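Local coordinates for protein AggB (Escherichia coli, PDB 4PHX), which forms the minor subunit of aggregative adherence fimbriae type I, and probably contributes to attachment of enteroaggregative Escherichia coli to host surfaces, at residues 32-37 with 82-88; 48-52 with 62-66. One frame throughout, in Å; residues are numbered along the deposited sequence.

Interaction 1: 32-37 with 82-88; sequences HDGFHI and VYRQGEE
Two extended strands, 34-37 and 82-85, run antiparallel (171°, axes 4.7 Å apart). Phe35-Arg84 and Ile37-Val82 are hydrogen-bonded pairs (Phe35 N to Arg84 O 2.8 Å); Gly34-Gln85 and His36-Tyr83 are non-hydrogen-bonded. Beyond them Gly86 N reaches Asp33 O at 3.1 Å, and Gln85 (chi1 t) curls NE2 to 2.7 Å from Asp33 O, a weak bond. Gly86 has phi/psi 146/146, where a CB would jam against the preceding carbonyl. Phe35, chi1 m with chi2 90°, carries its ring past the end of strand 82-85 to loop 86-88, CZ 3.2 Å from Glu88 O. Ile37 (chi1 p) sets CG1 3.5 Å from Val82 CG2, beta-branched residues suiting extended backbone. Tyr83 chi1 is 121°, between wells. His32 takes chi1 p, one ring face under Glu87 CA. Arg84, trans to chi3, hydrogen-bonds Gly69 O and makes a cation-pi contact with Trp71. Strand 82-85 lies between 72-76 and 34-39 in one sheet of the Ig-like sandwich; Phe35 and Ile37 face strand 90-97, while 107-117 flanks 34-39, Asp33 and Gly34 forming a classic bulge opposite Leu117.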
loop_
_atom_site.group_PDB
_atom_site.type_symbol
_atom_site.label_atom_id
_atom_site.label_comp_id
_atom_site.label_asym_id
_atom_site.label_seq_id
_atom_site.Cartn_x
_atom_site.Cartn_y
_atom_site.Cartn_z
ATOM N N HIS B 32 -11.544 4.803 39.704
ATOM C CA HIS B 32 -10.460 4.002 39.183
ATOM C C HIS B 32 -9.551 4.886 38.350
ATOM O O HIS B 32 -9.928 5.987 37.970
ATOM C CB HIS B 32 -11.037 2.903 38.297
ATOM C CG HIS B 32 -11.681 3.422 37.051
ATOM N ND1 HIS B 32 -12.933 4.002 37.048
ATOM C CD2 HIS B 32 -11.240 3.467 35.773
ATOM C CE1 HIS B 32 -13.237 4.374 35.817
ATOM N NE2 HIS B 32 -12.230 4.057 35.024
ATOM N N ASP B 33 -8.361 4.403 38.034
ATOM C CA ASP B 33 -7.460 5.197 37.224
ATOM C C ASP B 33 -7.065 4.527 35.908
ATOM O O ASP B 33 -6.123 4.964 35.240
ATOM C CB ASP B 33 -6.212 5.574 38.025
ATOM C CG ASP B 33 -6.463 6.693 38.996
ATOM O OD1 ASP B 33 -6.311 7.873 38.611
ATOM O OD2 ASP B 33 -6.806 6.393 40.154
ATOM N N GLY B 34 -7.778 3.474 35.530
ATOM C CA GLY B 34 -7.439 2.791 34.296
ATOM C C GLY B 34 -8.255 1.562 33.962
ATOM O O GLY B 34 -9.116 1.160 34.744
ATOM N N PHE B 35 -8.001 0.998 32.780
ATOM C CA PHE B 35 -8.692 -0.196 32.290
ATOM C C PHE B 35 -7.679 -1.180 31.708
ATOM O O PHE B 35 -6.654 -0.795 31.156
ATOM C CB PHE B 35 -9.692 0.102 31.177
ATOM C CG PHE B 35 -10.733 1.139 31.499
ATOM C CD1 PHE B 35 -10.499 2.482 31.238
ATOM C CD2 PHE B 35 -11.983 0.765 31.961
ATOM C CE1 PHE B 35 -11.489 3.439 31.494
ATOM C CE2 PHE B 35 -12.969 1.712 32.205
ATOM C CZ PHE B 35 -12.722 3.040 31.975
ATOM N N HIS B 36 -8.051 -2.448 31.739
ATOM C CA HIS B 36 -7.136 -3.562 31.633
ATOM C C HIS B 36 -8.003 -4.673 31.090
ATOM O O HIS B 36 -8.944 -5.091 31.773
ATOM C CB HIS B 36 -6.787 -3.853 33.078
ATOM C CG HIS B 36 -5.883 -5.013 33.297
ATOM N ND1 HIS B 36 -5.900 -5.730 34.471
ATOM C CD2 HIS B 36 -4.901 -5.548 32.536
ATOM C CE1 HIS B 36 -4.973 -6.669 34.421
ATOM N NE2 HIS B 36 -4.358 -6.584 33.255
ATOM N N ILE B 37 -7.741 -5.130 29.872
ATOM C CA ILE B 37 -8.512 -6.241 29.298
ATOM C C ILE B 37 -7.624 -7.264 28.629
ATOM O O ILE B 37 -6.502 -6.953 28.255
ATOM C CB ILE B 37 -9.539 -5.774 28.225
ATOM C CG1 ILE B 37 -8.830 -5.139 27.040
ATOM C CG2 ILE B 37 -10.540 -4.819 28.802
ATOM C CD1 ILE B 37 -9.741 -4.263 26.164
ATOM N N VAL B 82 -4.178 -5.642 27.265
ATOM C CA VAL B 82 -3.950 -4.277 26.814
ATOM C C VAL B 82 -4.604 -3.333 27.815
ATOM O O VAL B 82 -5.555 -3.715 28.487
ATOM C CB VAL B 82 -4.423 -4.023 25.359
ATOM C CG1 VAL B 82 -3.710 -4.972 24.389
ATOM C CG2 VAL B 82 -5.917 -4.196 25.245
ATOM N N TYR B 83 -4.070 -2.119 27.920
ATOM C CA TYR B 83 -4.420 -1.194 28.991
ATOM C C TYR B 83 -4.632 0.225 28.458
ATOM O O TYR B 83 -4.271 0.537 27.321
ATOM C CB TYR B 83 -3.332 -1.186 30.084
ATOM C CG TYR B 83 -2.691 0.176 30.317
ATOM C CD1 TYR B 83 -3.115 1.001 31.354
ATOM C CD2 TYR B 83 -1.673 0.641 29.492
ATOM C CE1 TYR B 83 -2.553 2.250 31.558
ATOM C CE2 TYR B 83 -1.095 1.895 29.702
ATOM C CZ TYR B 83 -1.543 2.691 30.733
ATOM O OH TYR B 83 -0.979 3.938 30.937
ATOM N N ARG B 84 -5.208 1.069 29.309
ATOM C CA ARG B 84 -5.570 2.434 28.980
ATOM C C ARG B 84 -5.734 3.201 30.302
ATOM O O ARG B 84 -6.414 2.723 31.218
ATOM C CB ARG B 84 -6.890 2.382 28.247
ATOM C CG ARG B 84 -7.430 3.675 27.842
ATOM C CD ARG B 84 -8.792 3.470 27.242
ATOM N NE ARG B 84 -9.095 4.579 26.351
ATOM C CZ ARG B 84 -8.968 4.521 25.029
ATOM N NH1 ARG B 84 -8.577 3.388 24.444
ATOM N NH2 ARG B 84 -9.261 5.585 24.292
ATOM N N GLN B 85 -5.090 4.363 30.420
ATOM C CA GLN B 85 -5.228 5.196 31.616
ATOM C C GLN B 85 -6.539 5.918 31.511
ATOM O O GLN B 85 -7.071 6.061 30.411
ATOM C CB GLN B 85 -4.090 6.218 31.726
ATOM C CG GLN B 85 -4.120 7.127 32.977
ATOM C CD GLN B 85 -3.232 6.623 34.114
ATOM O OE1 GLN B 85 -2.021 6.444 33.945
ATOM N NE2 GLN B 85 -3.835 6.390 35.280
ATOM N N GLY B 86 -7.076 6.363 32.645
ATOM C CA GLY B 86 -8.265 7.190 32.618
ATOM C C GLY B 86 -9.190 6.979 33.793
ATOM O O GLY B 86 -9.328 5.866 34.305
ATOM N N GLU B 87 -9.842 8.056 34.213
ATOM C CA GLU B 87 -10.810 7.968 35.301
ATOM C C GLU B 87 -12.222 7.918 34.766
ATOM O O GLU B 87 -13.170 7.798 35.540
ATOM C CB GLU B 87 -10.681 9.156 36.255
ATOM C CG GLU B 87 -9.314 9.295 36.897
ATOM C CD GLU B 87 -9.187 10.587 37.680
ATOM O OE1 GLU B 87 -8.041 11.042 37.884
ATOM O OE2 GLU B 87 -10.235 11.144 38.088
ATOM N N GLU B 88 -12.373 8.022 33.449
ATOM C CA GLU B 88 -13.712 8.057 32.885
ATOM C C GLU B 88 -14.430 6.742 33.103
ATOM O O GLU B 88 -13.824 5.695 33.266
ATOM C CB GLU B 88 -13.723 8.452 31.397
ATOM C CG GLU B 88 -13.263 7.381 30.447
ATOM C CD GLU B 88 -11.794 7.518 30.139
ATOM O OE1 GLU B 88 -11.231 8.602 30.437
ATOM O OE2 GLU B 88 -11.200 6.553 29.604
#

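Interaction 2: 48-52 with 62-66; sequences GHYIV and LKVKI
The His49 ring (chi1 m, chi2 -127°) lies over the aliphatic start of Lys65, whose CB sits 3.8 Å from the ring centroid and 15° off its normal, a CH-pi contact. Lys65 (chi1 p, then trans throughout) leads its amine away; a long side chain can thus lend its first methylene to the ring and still carry its charge outward. Next along the same face, Ile51 (chi1 m, chi2 -98°) brings CD1 within 3.5 Å of Lys63 CG. The polar ends find partners elsewhere, His49 ND1 hydrogen-bonding Asp98 and the Lys63 amine Asn44. Both strands are extended and antiparallel, their short axes at 144° and 4.5 Å apart at closest. His49-Lys65 and Ile51-Lys63 are the non-hydrogen-bonded pairs, Tyr50-Val64 and Val52-Leu62 the hydrogen-bonded ones: Tyr50 N to Val64 O, Val64 N to Tyr50 O and Val52 N to Leu62 O are each 2.7 Å, and Leu62 N to Val52 O is 3.2 Å. This is a beta hairpin of an Ig-like sandwich, with 49-53 the outermost strand of its sheet within this chain. Its other face is apolar and turned into the core, toward Phe110 and Ile95: Tyr50 (chi1 m) sets CE2 3.7 Å from Ile66 CG2, and Val52 (chi1 t) sets CG2 3.9 Å from Val64 CG2. Gly48 follows a cis peptide bond, and a CB on it would strike the Tyr50 hydroxyl, which hydrogen-bonds Ile39 N; Gly48 O accepts a weak bond from Ile66 N at 3.4 Å.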
loop_
_atom_site.group_PDB
_atom_site.type_symbol
_atom_site.label_atom_id
_atom_site.label_comp_id
_atom_site.label_asym_id
_atom_site.label_seq_id
_atom_site.Cartn_x
_atom_site.Cartn_y
_atom_site.Cartn_z
ATOM N N GLY B 48 -1.356 -8.156 23.154
ATOM C CA GLY B 48 -2.260 -9.266 23.333
ATOM C C GLY B 48 -2.862 -9.610 21.981
ATOM O O GLY B 48 -3.890 -9.051 21.558
ATOM N N HIS B 49 -2.179 -10.535 21.306
ATOM C CA HIS B 49 -2.602 -11.120 20.045
ATOM C C HIS B 49 -2.808 -12.620 20.258
ATOM O O HIS B 49 -1.995 -13.283 20.907
ATOM C CB HIS B 49 -1.532 -10.901 18.972
ATOM C CG HIS B 49 -1.311 -9.465 18.624
ATOM N ND1 HIS B 49 -1.356 -9.002 17.327
ATOM C CD2 HIS B 49 -1.044 -8.388 19.404
ATOM C CE1 HIS B 49 -1.130 -7.700 17.322
ATOM N NE2 HIS B 49 -0.930 -7.304 18.568
ATOM N N TYR B 50 -3.869 -13.160 19.677
ATOM C CA TYR B 50 -4.319 -14.488 20.038
ATOM C C TYR B 50 -4.711 -15.308 18.824
ATOM O O TYR B 50 -4.968 -14.761 17.759
ATOM C CB TYR B 50 -5.552 -14.371 20.940
ATOM C CG TYR B 50 -5.391 -13.489 22.157
ATOM C CD1 TYR B 50 -5.062 -14.038 23.401
ATOM C CD2 TYR B 50 -5.611 -12.114 22.078
ATOM C CE1 TYR B 50 -4.935 -13.232 24.531
ATOM C CE2 TYR B 50 -5.480 -11.310 23.181
ATOM C CZ TYR B 50 -5.140 -11.868 24.406
ATOM O OH TYR B 50 -5.020 -11.061 25.506
ATOM N N ILE B 51 -4.798 -16.621 19.015
ATOM C CA ILE B 51 -5.382 -17.522 18.027
ATOM C C ILE B 51 -6.622 -18.170 18.621
ATOM O O ILE B 51 -6.583 -18.670 19.739
ATOM C CB ILE B 51 -4.397 -18.647 17.643
ATOM C CG1 ILE B 51 -3.189 -18.080 16.896
ATOM C CG2 ILE B 51 -5.103 -19.708 16.816
ATOM C CD1 ILE B 51 -3.307 -18.204 15.393
ATOM N N VAL B 52 -7.715 -18.196 17.879
ATOM C CA VAL B 52 -8.946 -18.766 18.408
ATOM C C VAL B 52 -9.438 -19.943 17.581
ATOM O O VAL B 52 -9.516 -19.858 16.359
ATOM C CB VAL B 52 -10.069 -17.704 18.460
ATOM C CG1 VAL B 52 -11.369 -18.317 18.948
ATOM C CG2 VAL B 52 -9.656 -16.558 19.345
ATOM N N LEU B 62 -8.578 -18.470 13.632
ATOM C CA LEU B 62 -8.521 -17.024 13.530
ATOM C C LEU B 62 -7.431 -16.477 14.424
ATOM O O LEU B 62 -7.375 -16.803 15.604
ATOM C CB LEU B 62 -9.850 -16.406 13.911
ATOM C CG LEU B 62 -10.872 -16.545 12.797
ATOM C CD1 LEU B 62 -12.201 -15.928 13.214
ATOM C CD2 LEU B 62 -10.317 -15.895 11.529
ATOM N N LYS B 63 -6.549 -15.671 13.853
ATOM C CA LYS B 63 -5.633 -14.872 14.641
ATOM C C LYS B 63 -6.368 -13.575 14.890
ATOM O O LYS B 63 -6.773 -12.879 13.957
ATOM C CB LYS B 63 -4.340 -14.553 13.875
ATOM C CG LYS B 63 -3.773 -15.672 13.018
ATOM C CD LYS B 63 -2.458 -15.263 12.337
ATOM C CE LYS B 63 -1.346 -14.888 13.334
ATOM N NZ LYS B 63 -0.739 -16.078 14.020
ATOM N N VAL B 64 -6.547 -13.234 16.152
ATOM C CA VAL B 64 -7.231 -12.008 16.464
ATOM C C VAL B 64 -6.360 -11.170 17.376
ATOM O O VAL B 64 -5.382 -11.665 17.946
ATOM C CB VAL B 64 -8.574 -12.297 17.122
ATOM C CG1 VAL B 64 -9.422 -13.153 16.198
ATOM C CG2 VAL B 64 -8.369 -12.974 18.498
ATOM N N LYS B 65 -6.701 -9.891 17.487
ATOM C CA LYS B 65 -6.022 -9.003 18.421
ATOM C C LYS B 65 -7.047 -8.122 19.121
ATOM O O LYS B 65 -8.129 -7.851 18.597
ATOM C CB LYS B 65 -4.954 -8.143 17.720
ATOM C CG LYS B 65 -5.490 -7.232 16.620
ATOM C CD LYS B 65 -4.397 -6.316 16.027
ATOM C CE LYS B 65 -4.947 -5.393 14.947
ATOM N NZ LYS B 65 -3.860 -4.574 14.307
ATOM N N ILE B 66 -6.696 -7.674 20.317
ATOM C CA ILE B 66 -7.633 -6.914 21.115
ATOM C C ILE B 66 -7.079 -5.556 21.530
ATOM O O ILE B 66 -5.908 -5.405 21.836
ATOM C CB ILE B 66 -8.078 -7.715 22.356
ATOM C CG1 ILE B 66 -9.292 -7.056 23.010
ATOM C CG2 ILE B 66 -6.904 -7.874 23.332
ATOM C CD1 ILE B 66 -9.920 -7.872 24.153
#

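How the interactions relate
Interaction 1 and interaction 2 belong to the two different sheets of the sandwich, their centres about 21 Å apart on opposite sides of the chain's centre. Along the sequence the hairpin 48-52/62-66 is nested within the loop closed by 32-37 and 82-88, and strand 49-53 is the next strand after 34-39 in the chain. They meet where the sheets come together: Val82 CG1 lies 3.4 Å from Ile66 O and 4.1 Å from Gly48 N, and Ile37 CG1 lies 4.1 Å from Ile66 CD1. Phe93 of strand 90-97 touches both Ile37 and Ile66, so one aromatic side chain joins the two contacts in the shared hydrophobic core.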